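Local coordinates for protein multicopper oxidase (Uncultured bacterium, PDB 4E9X) that probably couples the one-electron oxidation of substrates at a mononuclear copper to the reduction of dioxygen at a copper cluster, as in other multicopper oxidases, at residues Pro129-Glu133 / Leu211-Lys215; Val188-Phe194 / Arg236-Glu242. One frame throughout, in Å; residues are numbered along the deposited sequence.

Contact 1 of 2, residues Pro129-Glu133 / Leu211-Lys215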
# COMPACT_ATOMS: atom_id res chain seq x y z
N PRO A 129 -8.44 -26.96 9.77
CA PRO A 129 -8.93 -25.70 9.18
C PRO A 129 -9.76 -24.92 10.16
O PRO A 129 -10.23 -25.51 11.12
CB PRO A 129 -9.79 -26.14 8.01
CG PRO A 129 -10.06 -27.62 8.22
CD PRO A 129 -9.09 -28.17 9.23
N LEU A 130 -9.91 -23.60 9.92
CA LEU A 130 -10.81 -22.80 10.75
C LEU A 130 -12.19 -23.39 10.67
O LEU A 130 -12.53 -23.87 9.60
CB LEU A 130 -10.90 -21.34 10.32
CG LEU A 130 -9.56 -20.58 10.36
CD1 LEU A 130 -9.70 -19.12 10.01
CD2 LEU A 130 -8.98 -20.70 11.76
N PRO A 131 -13.02 -23.33 11.70
CA PRO A 131 -14.44 -23.69 11.48
C PRO A 131 -15.11 -23.02 10.27
O PRO A 131 -15.88 -23.66 9.55
CB PRO A 131 -15.10 -23.28 12.82
CG PRO A 131 -13.97 -23.45 13.79
CD PRO A 131 -12.72 -23.00 13.08
N ILE A 132 -14.84 -21.75 9.96
CA ILE A 132 -15.52 -21.09 8.83
C ILE A 132 -15.12 -21.67 7.49
O ILE A 132 -15.97 -21.75 6.58
CB ILE A 132 -15.28 -19.58 8.86
CG1 ILE A 132 -16.27 -18.79 7.97
CG2 ILE A 132 -13.84 -19.18 8.51
CD1 ILE A 132 -16.30 -17.30 8.34
N GLU A 133 -13.85 -22.09 7.42
CA GLU A 133 -13.36 -22.76 6.22
C GLU A 133 -14.18 -24.00 5.97
O GLU A 133 -14.36 -24.42 4.82
CB GLU A 133 -11.86 -23.09 6.33
CG GLU A 133 -11.07 -21.78 6.09
CD GLU A 133 -9.58 -22.08 6.21
OE1 GLU A 133 -9.11 -22.61 7.25
OE2 GLU A 133 -8.92 -21.70 5.22
N LEU A 211 -14.89 -10.88 4.98
CA LEU A 211 -14.24 -11.16 6.25
C LEU A 211 -12.82 -11.63 5.94
O LEU A 211 -12.66 -12.71 5.36
CB LEU A 211 -14.99 -12.25 7.03
CG LEU A 211 -14.34 -12.57 8.39
CD1 LEU A 211 -14.37 -11.36 9.33
CD2 LEU A 211 -15.03 -13.77 9.04
N VAL A 212 -11.83 -10.82 6.28
CA VAL A 212 -10.41 -11.16 6.05
C VAL A 212 -9.99 -12.14 7.15
O VAL A 212 -9.95 -11.79 8.34
CB VAL A 212 -9.55 -9.89 6.06
CG1 VAL A 212 -8.11 -10.32 5.77
CG2 VAL A 212 -10.05 -8.84 5.06
N THR A 213 -9.69 -13.39 6.74
CA THR A 213 -9.37 -14.42 7.72
C THR A 213 -7.92 -14.85 7.73
O THR A 213 -7.50 -15.42 8.72
CB THR A 213 -10.23 -15.69 7.39
OG1 THR A 213 -9.97 -16.12 6.06
CG2 THR A 213 -11.73 -15.39 7.46
N HIS A 214 -7.18 -14.65 6.63
CA HIS A 214 -5.80 -15.13 6.55
C HIS A 214 -4.90 -14.12 5.86
O HIS A 214 -5.32 -13.53 4.85
CB HIS A 214 -5.65 -16.44 5.75
CG HIS A 214 -6.39 -17.64 6.27
ND1 HIS A 214 -7.78 -17.71 6.28
CD2 HIS A 214 -5.91 -18.81 6.78
CE1 HIS A 214 -8.09 -18.89 6.77
NE2 HIS A 214 -6.98 -19.58 7.09
N LYS A 215 -3.72 -13.99 6.40
CA LYS A 215 -2.68 -13.15 5.82
C LYS A 215 -1.52 -14.08 5.44
O LYS A 215 -1.02 -14.82 6.30
CB LYS A 215 -2.23 -12.08 6.83
CG LYS A 215 -0.89 -11.46 6.59
CD LYS A 215 -0.75 -10.69 5.26
CE LYS A 215 0.65 -10.08 5.24
NZ LYS A 215 1.09 -9.87 3.84
O HOH W 1 -6.56 -22.21 8.17
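Glu-133 and His-214 meet without a direct hydrogen bond: OE2 of Glu-133 lies 3.3 Å from CE1 of His-214, with carboxylate and ring planes 43° apart, and a water joins them instead. That water donates to Glu-133 OE1 at 2.7 Å and sits in the plane of the imidazole, 2.9 Å from His-214 NE2. The other ring nitrogen, ND1, is 2.7 Å from OG1 of Thr-213, also in plane, so two edge partners fix the ring's rotation. Glu-133 OE1 also accepts the N-H of Leu-130 through its anti lone pair (3.0 Å), while OE2 forms a salt bridge with Lys-190. From the other side of the ring plane, Leu-130 CD1 comes obliquely to within 3.6 Å of His-214 CE1. CG1 of Ile-132 is anti to its backbone N (chi1 -164°), and the extended chain carries CD1 to within 3.8 Å of Leu-211 CD2. The strand receiving this loop between strands 119-125 and 138-147 carries a classic beta bulge, Thr-213 and His-214 sharing Asp-238 as partner. Either tautomer of His-214 fits its in-plane partners; the out-of-plane Glu-133 carboxylate would probably favour a protonated ring and the Lys-190 ammonium oppose it.

Contact 2 of 2, residues Val188-Phe194 / Arg236-Glu242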
# COMPACT_ATOMS: atom_id res chain seq x y z
N VAL A 188 -21.08 -19.88 0.42
CA VAL A 188 -20.06 -19.30 1.31
C VAL A 188 -18.78 -19.37 0.52
O VAL A 188 -18.27 -20.46 0.21
CB VAL A 188 -19.96 -20.13 2.60
CG1 VAL A 188 -18.85 -19.53 3.51
CG2 VAL A 188 -21.30 -20.14 3.29
N VAL A 189 -18.28 -18.18 0.16
CA VAL A 189 -17.23 -18.11 -0.89
C VAL A 189 -15.90 -17.74 -0.21
O VAL A 189 -15.82 -16.71 0.43
CB VAL A 189 -17.59 -17.09 -1.96
CG1 VAL A 189 -16.56 -17.13 -3.10
CG2 VAL A 189 -19.00 -17.36 -2.52
N LYS A 190 -14.88 -18.59 -0.42
CA LYS A 190 -13.53 -18.23 0.05
C LYS A 190 -12.82 -17.64 -1.16
O LYS A 190 -12.78 -18.31 -2.21
CB LYS A 190 -12.84 -19.50 0.57
CG LYS A 190 -11.35 -19.25 0.91
CD LYS A 190 -10.76 -20.52 1.53
CE LYS A 190 -9.38 -20.38 2.05
NZ LYS A 190 -9.26 -19.61 3.32
N ILE A 191 -12.29 -16.42 -1.04
CA ILE A 191 -11.50 -15.82 -2.12
C ILE A 191 -10.06 -15.66 -1.61
O ILE A 191 -9.85 -15.12 -0.52
CB ILE A 191 -12.09 -14.51 -2.62
CG1 ILE A 191 -13.54 -14.77 -3.11
CG2 ILE A 191 -11.24 -13.94 -3.74
CD1 ILE A 191 -14.48 -13.68 -2.77
N ARG A 192 -9.14 -16.11 -2.44
CA ARG A 192 -7.70 -16.01 -2.15
C ARG A 192 -7.12 -15.02 -3.15
O ARG A 192 -7.06 -15.32 -4.35
CB ARG A 192 -7.06 -17.39 -2.32
CG ARG A 192 -7.70 -18.46 -1.41
CD ARG A 192 -7.14 -19.81 -1.74
NE ARG A 192 -7.87 -20.97 -1.20
CZ ARG A 192 -7.38 -21.74 -0.25
NH1 ARG A 192 -6.24 -21.51 0.42
NH2 ARG A 192 -8.10 -22.82 0.09
N PHE A 193 -6.69 -13.85 -2.64
CA PHE A 193 -6.07 -12.82 -3.47
C PHE A 193 -4.54 -12.98 -3.45
O PHE A 193 -3.98 -13.18 -2.36
CB PHE A 193 -6.36 -11.41 -2.91
CG PHE A 193 -7.83 -11.02 -2.84
CD1 PHE A 193 -8.62 -10.95 -4.00
CD2 PHE A 193 -8.39 -10.65 -1.66
CE1 PHE A 193 -9.94 -10.55 -3.93
CE2 PHE A 193 -9.74 -10.27 -1.58
CZ PHE A 193 -10.51 -10.16 -2.74
N PHE A 194 -3.93 -12.81 -4.61
CA PHE A 194 -2.47 -12.88 -4.70
C PHE A 194 -1.92 -11.66 -5.41
O PHE A 194 -2.41 -11.32 -6.52
CB PHE A 194 -2.00 -14.10 -5.51
CG PHE A 194 -2.46 -15.46 -5.11
CD1 PHE A 194 -1.54 -16.45 -4.79
CD2 PHE A 194 -3.83 -15.81 -5.10
CE1 PHE A 194 -1.93 -17.77 -4.50
CE2 PHE A 194 -4.25 -17.10 -4.86
CZ PHE A 194 -3.29 -18.08 -4.58
N ARG A 236 -0.58 -12.55 0.12
CA ARG A 236 -1.89 -13.16 -0.12
C ARG A 236 -2.81 -12.75 1.01
O ARG A 236 -2.41 -12.57 2.17
CB ARG A 236 -1.82 -14.70 -0.21
CG ARG A 236 -1.17 -15.19 -1.51
CD ARG A 236 0.36 -15.24 -1.45
NE ARG A 236 0.81 -16.17 -0.43
CZ ARG A 236 1.81 -15.95 0.45
NH1 ARG A 236 2.54 -14.85 0.45
NH2 ARG A 236 2.07 -16.91 1.36
N TYR A 237 -4.09 -12.60 0.66
CA TYR A 237 -5.15 -12.45 1.64
C TYR A 237 -6.25 -13.46 1.33
O TYR A 237 -6.62 -13.58 0.15
CB TYR A 237 -5.77 -11.03 1.62
CG TYR A 237 -4.77 -10.05 2.19
CD1 TYR A 237 -4.77 -9.77 3.57
CD2 TYR A 237 -3.82 -9.40 1.38
CE1 TYR A 237 -3.85 -8.86 4.12
CE2 TYR A 237 -2.91 -8.50 1.92
CZ TYR A 237 -2.93 -8.25 3.29
OH TYR A 237 -2.01 -7.35 3.84
N ASP A 238 -6.79 -14.15 2.34
CA ASP A 238 -7.97 -14.96 2.14
C ASP A 238 -9.12 -14.27 2.83
O ASP A 238 -8.97 -13.79 3.96
CB ASP A 238 -7.86 -16.36 2.75
CG ASP A 238 -6.76 -17.30 2.30
OD1 ASP A 238 -5.83 -16.89 1.58
OD2 ASP A 238 -6.88 -18.48 2.65
N VAL A 239 -10.27 -14.26 2.15
CA VAL A 239 -11.46 -13.66 2.73
C VAL A 239 -12.62 -14.66 2.54
O VAL A 239 -12.55 -15.62 1.77
CB VAL A 239 -11.83 -12.33 2.05
CG1 VAL A 239 -10.63 -11.35 2.10
CG2 VAL A 239 -12.33 -12.53 0.60
N ILE A 240 -13.70 -14.41 3.29
CA ILE A 240 -14.98 -15.10 3.13
C ILE A 240 -16.03 -14.06 2.76
O ILE A 240 -16.15 -13.02 3.42
CB ILE A 240 -15.39 -15.80 4.46
CG1 ILE A 240 -14.38 -16.88 4.87
CG2 ILE A 240 -16.79 -16.35 4.35
CD1 ILE A 240 -14.39 -18.06 3.91
N ILE A 241 -16.81 -14.39 1.73
CA ILE A 241 -18.04 -13.65 1.43
C ILE A 241 -19.21 -14.59 1.66
O ILE A 241 -19.24 -15.69 1.11
CB ILE A 241 -18.06 -13.11 -0.01
CG1 ILE A 241 -17.03 -11.96 -0.14
CG2 ILE A 241 -19.48 -12.67 -0.39
CD1 ILE A 241 -16.90 -11.38 -1.53
N GLU A 242 -20.19 -14.15 2.45
CA GLU A 242 -21.49 -14.82 2.56
C GLU A 242 -22.33 -14.37 1.39
O GLU A 242 -22.67 -13.18 1.32
CB GLU A 242 -22.19 -14.49 3.90
CG GLU A 242 -21.35 -14.75 5.15
CD GLU A 242 -21.31 -16.21 5.57
OE1 GLU A 242 -22.18 -17.01 5.15
OE2 GLU A 242 -20.41 -16.54 6.35
O HOH W 2 -11.05 -17.47 3.89
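Strands 188-194 and 236-242 run antiparallel, their axes 4.6 Å apart at closest and 164° between directions. Six backbone hydrogen bonds join the pairs Val-189/Ile-241, Ile-191/Val-239 and Phe-193/Tyr-237; the longest, from Tyr-237 N to Phe-193 O, is 3.1 Å. On the face bearing Lys-190, Arg-192 and Asp-238, the lysine chain runs extended and bends only at its end (chi4 74°), bringing NZ within 2.7 Å of Asp-238 OD2, on the anti side of that oxygen and 21° out of the carboxylate plane. NZ also forms a salt bridge with Glu-133 and donates to a water. Lys-190 CE lies 3.3 Å above the centre of the Arg-192 guanidinium. Arg-192 NH1 is linked to Asp-238 OD2 at 3.8 Å by charge alone, with no N-H aimed at it; Arg-192 NE makes the stronger salt bridge, to Asp-139, and Thr-100 OG1 bonds both Arg-192 NH1 and Asp-238 OD1. Farther along, CG of Arg-236 rests 3.5 Å from CD1 of Phe-194. The face of Val-189, Ile-191, Phe-193, Val-239 and Ile-241 is largely apolar: Ile-191 CD1 meets Ile-241 CD1 at 3.6 Å, and Ile-191 CG2 covers one face of the Phe-193 ring, toward its rim. The pair forms the middle of a cupredoxin-like sheet, with a charge network set among apolar side chains on one face. Asp-238 shares Lys-190 with Glu-133 and has Arg-192, itself paired with Asp-139, at longer range; these alternating charges would probably keep the buried carboxylate ionised.

Contacts 1 and 2 have centres 8 Å apart and share one sheet, in which strand 210-215 lies next to strand 236-243: Leu-211 O is 2.9 Å from Ile-240 N, a probable hydrogen bond. Lys-190 is the polar joint between them. Its NZ lies 2.8 Å from Glu-133 OE2 in a salt bridge, so one ammonium serves a carboxylate of each contact, and it also packs 3.7 Å from His-214 CE1. The loop 129-133 is thereby tied to the face of Lys-190 and Asp-238. None of these residues is a copper ligand; the side chain of Arg-236 lies about 7 Å from a bound copper, and its guanidinium bonds Gly-234 O and forms a salt bridge with Asp-227 of the second subunit.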